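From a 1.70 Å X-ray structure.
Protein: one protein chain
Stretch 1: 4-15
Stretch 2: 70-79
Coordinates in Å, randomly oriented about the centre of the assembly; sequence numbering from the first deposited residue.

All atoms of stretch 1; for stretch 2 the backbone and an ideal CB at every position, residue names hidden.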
# COMPACT_ATOMS: atom_id res chain seq x y z
N MSE A 4 19.12 -5.24 -8.52
CA MSE A 4 19.40 -4.76 -7.14
C MSE A 4 20.50 -5.59 -6.48
O MSE A 4 20.46 -6.82 -6.42
CB MSE A 4 18.13 -4.77 -6.29
CG MSE A 4 17.00 -4.05 -6.96
SE MSE A 4 17.53 -2.27 -7.69
CE MSE A 4 15.82 -1.45 -7.12
N THR A 5 21.49 -4.87 -6.00
CA THR A 5 22.46 -5.39 -5.09
C THR A 5 22.77 -4.21 -4.20
O THR A 5 22.38 -3.06 -4.51
CB THR A 5 23.71 -5.77 -5.83
OG1 THR A 5 24.13 -4.64 -6.60
CG2 THR A 5 23.47 -6.98 -6.73
N PRO A 6 23.42 -4.46 -3.07
CA PRO A 6 23.78 -3.29 -2.25
C PRO A 6 24.64 -2.25 -2.99
O PRO A 6 24.82 -1.14 -2.48
CB PRO A 6 24.58 -3.91 -1.09
CG PRO A 6 24.16 -5.38 -1.05
CD PRO A 6 23.83 -5.76 -2.47
N ASP A 7 25.15 -2.61 -4.16
CA ASP A 7 26.03 -1.70 -4.91
C ASP A 7 25.26 -0.83 -5.90
O ASP A 7 25.86 0.04 -6.60
CB ASP A 7 27.10 -2.51 -5.65
CG ASP A 7 28.18 -2.99 -4.72
OD1 ASP A 7 28.58 -2.21 -3.81
OD2 ASP A 7 28.65 -4.14 -4.90
N PHE A 8 23.97 -1.08 -6.00
CA PHE A 8 23.15 -0.38 -7.00
C PHE A 8 23.02 1.10 -6.67
O PHE A 8 22.72 1.44 -5.54
CB PHE A 8 21.71 -0.93 -7.02
CG PHE A 8 20.79 -0.17 -7.98
CD1 PHE A 8 19.76 0.65 -7.48
CD2 PHE A 8 20.96 -0.26 -9.37
CE1 PHE A 8 18.91 1.38 -8.37
CE2 PHE A 8 20.10 0.44 -10.25
CZ PHE A 8 19.08 1.26 -9.74
N GLN A 9 23.29 1.94 -7.68
CA GLN A 9 23.20 3.40 -7.50
C GLN A 9 22.34 4.01 -8.61
O GLN A 9 22.30 3.49 -9.74
CB GLN A 9 24.58 4.07 -7.55
CG GLN A 9 25.66 3.25 -6.82
CD GLN A 9 26.91 4.00 -6.62
OE1 GLN A 9 27.27 4.85 -7.45
NE2 GLN A 9 27.61 3.72 -5.51
N ILE A 10 21.67 5.11 -8.28
CA ILE A 10 21.09 5.94 -9.32
C ILE A 10 21.92 7.21 -9.32
O ILE A 10 22.06 7.86 -8.28
CB ILE A 10 19.57 6.24 -9.04
CG1 ILE A 10 18.70 4.98 -9.03
CG2 ILE A 10 19.05 7.25 -10.08
CD1 ILE A 10 17.33 5.27 -8.34
N VAL A 11 22.52 7.56 -10.46
CA VAL A 11 23.44 8.69 -10.55
C VAL A 11 22.90 9.72 -11.53
O VAL A 11 22.50 9.38 -12.63
CB VAL A 11 24.86 8.25 -11.01
CG1 VAL A 11 25.81 9.47 -11.00
CG2 VAL A 11 25.35 7.13 -10.16
N THR A 12 22.87 10.96 -11.10
CA THR A 12 22.34 12.04 -11.93
C THR A 12 23.51 12.98 -12.25
O THR A 12 24.64 12.65 -11.97
CB THR A 12 21.23 12.82 -11.18
OG1 THR A 12 21.80 13.45 -10.03
CG2 THR A 12 20.06 11.93 -10.79
N GLN A 13 23.25 14.16 -12.82
CA GLN A 13 24.36 15.07 -13.12
C GLN A 13 25.17 15.44 -11.87
O GLN A 13 26.43 15.43 -11.87
CB GLN A 13 23.82 16.34 -13.80
CG GLN A 13 24.96 17.31 -14.09
CD GLN A 13 24.50 18.72 -14.42
OE1 GLN A 13 23.31 19.03 -14.38
NE2 GLN A 13 25.46 19.59 -14.68
N ARG A 14 24.46 15.77 -10.80
CA ARG A 14 25.11 16.29 -9.60
C ARG A 14 25.11 15.37 -8.37
O ARG A 14 25.85 15.63 -7.41
CB ARG A 14 24.50 17.64 -9.23
CG ARG A 14 24.62 18.71 -10.35
CD ARG A 14 23.97 19.98 -9.89
NE ARG A 14 22.52 19.83 -9.73
CZ ARG A 14 21.72 20.80 -9.29
NH1 ARG A 14 20.41 20.60 -9.19
NH2 ARG A 14 22.24 22.00 -8.99
N LEU A 15 24.32 14.29 -8.43
CA LEU A 15 23.97 13.48 -7.24
C LEU A 15 24.17 11.98 -7.44
O LEU A 15 24.09 11.46 -8.56
CB LEU A 15 22.51 13.75 -6.77
CG LEU A 15 22.11 15.19 -6.55
CD1 LEU A 15 20.57 15.30 -6.28
CD2 LEU A 15 22.98 15.85 -5.45
N UNK A 70 12.19 -2.28 0.78
CA UNK A 70 12.22 -0.82 0.75
C UNK A 70 13.60 -0.44 0.28
O UNK A 70 14.55 -1.17 0.53
CB UNK A 70 11.89 -0.20 2.11
N UNK A 71 13.72 0.72 -0.34
CA UNK A 71 14.98 1.14 -0.86
C UNK A 71 15.15 2.56 -0.34
O UNK A 71 14.52 3.47 -0.85
CB UNK A 71 15.04 1.05 -2.39
N UNK A 72 15.92 2.70 0.74
CA UNK A 72 16.16 4.07 1.28
C UNK A 72 17.52 4.50 0.80
O UNK A 72 18.51 3.94 1.26
CB UNK A 72 16.08 4.12 2.81
N UNK A 73 17.53 5.44 -0.16
CA UNK A 73 18.74 5.95 -0.76
C UNK A 73 19.23 7.19 -0.04
O UNK A 73 18.49 8.21 0.08
CB UNK A 73 18.51 6.25 -2.24
N UNK A 74 20.48 7.16 0.42
CA UNK A 74 21.13 8.42 0.76
C UNK A 74 21.37 9.21 -0.53
O UNK A 74 21.70 8.65 -1.59
CB UNK A 74 22.44 8.18 1.51
N UNK A 75 21.22 10.51 -0.43
CA UNK A 75 21.51 11.37 -1.59
C UNK A 75 22.81 12.10 -1.32
O UNK A 75 22.88 12.91 -0.39
CB UNK A 75 20.38 12.36 -1.86
N UNK A 76 23.84 11.78 -2.13
CA UNK A 76 25.16 12.36 -1.96
C UNK A 76 25.52 13.28 -3.13
O UNK A 76 25.35 12.92 -4.29
CB UNK A 76 26.21 11.25 -1.82
N UNK A 77 26.09 14.44 -2.80
CA UNK A 77 26.59 15.36 -3.79
C UNK A 77 27.84 14.71 -4.39
O UNK A 77 28.72 14.24 -3.67
CB UNK A 77 26.89 16.74 -3.19
N UNK A 78 27.88 14.63 -5.71
CA UNK A 78 28.85 13.78 -6.36
C UNK A 78 30.26 14.34 -6.14
O UNK A 78 31.16 13.60 -5.86
CB UNK A 78 28.54 13.65 -7.85
N UNK A 79 30.40 15.66 -6.22
CA UNK A 79 31.75 16.24 -6.15
C UNK A 79 32.32 16.11 -4.73
O UNK A 79 33.42 15.60 -4.54
CB UNK A 79 31.72 17.71 -6.58

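Position 70 lies far from stretch 1, with nothing of it within 5.5 Å of the ideal CB. The visible atoms hardly restrict the choice, and the deposited residue is Ala70, which makes no contact.

At position 71 the backbone is extended (phi/psi -131/99°) and CA-to-CB points toward stretch 1, yet the ideal CB is still 5.4 Å from Met4 CE. A long side chain is needed to cover that gap, and the apolar selenomethionine would suit an aromatic ring, a leucine or a methionine. The residue is Tyr71, with chi1 in the m well. Met4 CE sits over one face of its ring, 3.9 Å from the ring centroid and 15° off the normal, a CH-pi contact. The ring also reaches along the Met4 side chain, bringing Tyr71 OH to 3.4 Å from Met4 CG.

Position 72 is out of reach of stretch 1, which gives no guidance. It is Gly72, and its phi/psi of -100/107° is open to other residues too.

Position 73 again points toward stretch 1, but nothing lies within 5.5 Å of its ideal CB. Phe8 and Ile10 both direct CA-to-CB this way, leaving a wide apolar space that a large hydrophobic side chain, aromatic or long aliphatic, could fill. Phe73 does so with chi1 in the m well. Its CZ packs 3.9 Å from Ile10 CD1, while Phe8 CD1 approaches the edge of the Phe73 ring, 4.2 Å from Phe73 CE2.

Position 74 is also out of reach and is occupied by Gly74; its backbone angles (-68/143°) do not demand glycine.

At position 75 CA-to-CB points sideways, with the ideal CB 5.3 Å from Leu15 CD1. A medium aliphatic residue such as valine, isoleucine or leucine would suit. Val75 extends CG1 to 3.8 Å from Leu15 CD1.

Position 76 directs its CB away, so stretch 1 leaves the side chain free. Phe76 contributes through its backbone: Leu15 CA lies 3.3 Å from Phe76 O in a CA-H...O contact.

Position 77 pairs with Leu15 in an antiparallel, non-hydrogen-bonded bridge, CA to CA 4.7 Å, and their side chains share a face of the sheet. With the ideal CB 4.6 Å from Leu15 CD2, an aliphatic residue or one with a long aliphatic stem would fit. Glu77 is extended (chi1 and chi2 t), its CA 4.0 Å from Leu15 CD2.

Position 78 faces a cluster of carbonyls. Its backbone N donates to Arg14 O at 2.8 Å, a bond open to any residue except proline. Beyond lie Thr12 O and Gln13 O, inviting a long donor such as lysine or arginine. Arg78 NH1 donates to Gln13 O at 3.2 Å and weakly to Thr12 O at 3.1 Å, while Val11 CG1 covers one guanidinium face, 3.5 Å from Arg78 NE.

Position 79 points sideways into space free of stretch 1, where many polar residues would do. Gln79 makes no direct contact, but a water donates to Arg14 O (2.7 Å from the water O) and accepts from Gln79 N (3.3 Å from the same O).

Stretch 2, residues 70-79: AYGFGVFERQ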
# COMPACT_ATOMS: atom_id res chain seq x y z
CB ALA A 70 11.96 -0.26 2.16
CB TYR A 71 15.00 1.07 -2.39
CG TYR A 71 14.99 -0.36 -2.89
CD1 TYR A 71 16.14 -1.17 -2.77
CD2 TYR A 71 13.86 -0.91 -3.47
CE1 TYR A 71 16.15 -2.49 -3.21
CE2 TYR A 71 13.85 -2.26 -3.91
CZ TYR A 71 15.02 -3.02 -3.80
OH TYR A 71 15.06 -4.33 -4.22
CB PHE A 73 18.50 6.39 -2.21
CG PHE A 73 18.07 5.28 -3.13
CD1 PHE A 73 16.73 4.91 -3.24
CD2 PHE A 73 19.03 4.68 -3.98
CE1 PHE A 73 16.32 3.91 -4.13
CE2 PHE A 73 18.61 3.67 -4.87
CZ PHE A 73 17.28 3.30 -4.95
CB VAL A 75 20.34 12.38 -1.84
CG1 VAL A 75 20.65 13.33 -3.06
CG2 VAL A 75 19.00 11.63 -2.07
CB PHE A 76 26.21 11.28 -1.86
CG PHE A 76 26.06 10.39 -0.66
CD1 PHE A 76 25.23 9.27 -0.71
CD2 PHE A 76 26.78 10.66 0.51
CE1 PHE A 76 25.11 8.43 0.40
CE2 PHE A 76 26.65 9.81 1.64
CZ PHE A 76 25.82 8.70 1.58
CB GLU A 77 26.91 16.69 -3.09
CG GLU A 77 27.29 17.84 -3.95
CD GLU A 77 27.34 19.10 -3.11
OE1 GLU A 77 28.01 19.10 -2.05
OE2 GLU A 77 26.67 20.08 -3.48
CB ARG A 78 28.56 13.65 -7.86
CG ARG A 78 27.37 12.79 -8.20
CD ARG A 78 27.15 12.71 -9.70
NE ARG A 78 28.19 11.89 -10.34
CZ ARG A 78 28.40 11.84 -11.65
NH1 ARG A 78 27.68 12.60 -12.47
NH2 ARG A 78 29.36 11.05 -12.14
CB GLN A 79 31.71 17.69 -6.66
CG GLN A 79 31.96 17.77 -8.18
CD GLN A 79 31.56 19.11 -8.81
OE1 GLN A 79 31.34 20.11 -8.10
NE2 GLN A 79 31.46 19.12 -10.14
O HOH W 1 27.91 17.36 -7.55
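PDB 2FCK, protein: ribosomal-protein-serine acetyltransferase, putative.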